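Local coordinates for fibronectin type III domain-containing protein (Simiduia agarivorans, PDB 6P2K), which belongs to glycoside hydrolase family 74 as an ancestral member, probably cutting the beta-1,4-glucan backbone of xyloglucan-type polysaccharides in the cleft between two seven-bladed beta-propellers, at the zinc ion site. Coordinates in Å, arbitrary orientation; residue numbers count along the deposited sequence, not the author numbering.

The zinc ion site. Residues 559, 561-562, 565-566. With ZN (zinc ion), chain B.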
ATOM      1  N   GLU A 559      24.842 -27.930  25.105  1.00 25.63           N
ATOM      2  CA  GLU A 559      24.212 -27.816  26.417  1.00 25.15           C
ATOM      3  C   GLU A 559      25.234 -27.297  27.417  1.00 24.16           C
ATOM      4  O   GLU A 559      26.356 -27.808  27.494  1.00 24.90           O
ATOM      5  CB  GLU A 559      23.626 -29.148  26.908  1.00 25.14           C
ATOM      6  CG  GLU A 559      24.620 -30.312  27.174  1.00 28.23           C
ATOM      7  CD  GLU A 559      25.188 -30.400  28.610  1.00 27.89           C
ATOM      8  OE1 GLU A 559      26.095 -31.225  28.830  1.00 28.35           O
ATOM      9  OE2 GLU A 559      24.767 -29.663  29.525  1.00 31.55           O
ATOM     10  N   LEU A 561      24.354 -26.818  30.900  1.00 24.16           N
ATOM     11  CA  LEU A 561      23.546 -26.933  32.106  1.00 25.33           C
ATOM     12  C   LEU A 561      24.312 -27.531  33.271  1.00 25.82           C
ATOM     13  O   LEU A 561      23.744 -27.690  34.357  1.00 30.20           O
ATOM     14  CB  LEU A 561      22.319 -27.799  31.822  1.00 23.60           C
ATOM     15  CG  LEU A 561      21.371 -27.259  30.758  1.00 24.77           C
ATOM     16  CD1 LEU A 561      20.365 -28.327  30.355  1.00 25.40           C
ATOM     17  CD2 LEU A 561      20.667 -26.023  31.288  1.00 24.55           C
ATOM     18  N   ASP A 562      25.585 -27.848  33.075  1.00 22.17           N
ATOM     19  CA  ASP A 562      26.286 -28.852  33.863  1.00 26.87           C
ATOM     20  C   ASP A 562      27.542 -28.212  34.454  1.00 26.59           C
ATOM     21  O   ASP A 562      28.525 -27.980  33.743  1.00 27.15           O
ATOM     22  CB  ASP A 562      26.552 -30.080  32.973  1.00 33.25           C
ATOM     23  CG  ASP A 562      25.337 -30.989  32.898  1.00 31.27           C
ATOM     24  OD1 ASP A 562      24.740 -31.267  33.966  1.00 28.61           O
ATOM     25  OD2 ASP A 562      24.949 -31.390  31.783  1.00 30.03           O
ATOM     26  N   ASN A 565      31.163 -29.877  34.185  1.00 27.70           N
ATOM     27  CA  ASN A 565      31.584 -30.333  32.868  1.00 31.53           C
ATOM     28  C   ASN A 565      31.465 -29.280  31.780  1.00 28.32           C
ATOM     29  O   ASN A 565      32.265 -29.296  30.842  1.00 33.19           O
ATOM     30  CB  ASN A 565      30.762 -31.554  32.433  1.00 34.06           C
ATOM     31  CG  ASN A 565      30.709 -32.631  33.492  1.00 43.38           C
ATOM     32  OD1 ASN A 565      30.457 -32.356  34.665  1.00 47.71           O
ATOM     33  ND2 ASN A 565      30.937 -33.873  33.081  1.00 44.89           N
ATOM     34  N   ASP A 566      30.487 -28.383  31.867  1.00 22.90           N
ATOM     35  CA  ASP A 566      30.149 -27.520  30.746  1.00 22.75           C
ATOM     36  C   ASP A 566      30.684 -26.108  30.940  1.00 25.49           C
ATOM     37  O   ASP A 566      30.886 -25.638  32.063  1.00 25.51           O
ATOM     38  CB  ASP A 566      28.633 -27.417  30.523  1.00 24.02           C
ATOM     39  CG  ASP A 566      27.883 -28.734  30.718  1.00 26.79           C
ATOM     40  OD1 ASP A 566      28.334 -29.812  30.285  1.00 31.63           O
ATOM     41  OD2 ASP A 566      26.781 -28.677  31.292  1.00 28.20           O
TER
HETATM   42 ZN    ZN B 801      26.357 -30.585  30.727  0.70 17.67          ZN
HETATM   43  O   HOH W   1      27.587 -32.227  31.053  1.00 17.46           O
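The backbone is extended at Glu559, turns in a near-helical conformation at Leu561, opens out at Asp562, dips back toward helical values at Asn565 and is extended again at Asp566, so three carboxylates converge on one partly occupied zinc ion. Glu559 reaches it with CG in the crowded position between the backbone N and the carbonyl carbon (chi1 64°) and a bend at chi2 that brings the carboxylate up to the metal. Glu559 chelates with both oxygens, OE1 at 2.0 Å and OE2 at 2.2 Å from ZN. Asp566, CG anti to the carbonyl carbon and beside the backbone N (chi1 -39°), clamps the ion in the same two-pronged way, OD2 at 2.0 Å and OD1 at 2.2 Å from ZN. Asp562, CG likewise beside its N (chi1 -82°), binds alongside rather than tip first: OD2 is 1.9 Å from ZN, with the metal on the side facing CB, while OD1 stays 3.7 Å from ZN; its placement is doubtful. Water 1, 2.1 Å from ZN, lies roughly opposite Glu559 OE2 and adds a sixth observed ligand to a distorted shell; the two narrow chelate bites account for much of the distortion. Leu561 N donates nearly straight to the anti lone pair of Glu559 OE2 over 3.2 Å, which may steady the carboxylate. If all three carboxylates are ionised, they would more than balance the cation's charge. The zinc may come from crystallisation; the structure alone does not show a role for it. The site lies in the C-terminal propeller, where the loop between strands 555-559 and 567-570 curls round the ion, which bridges the loop's two ends.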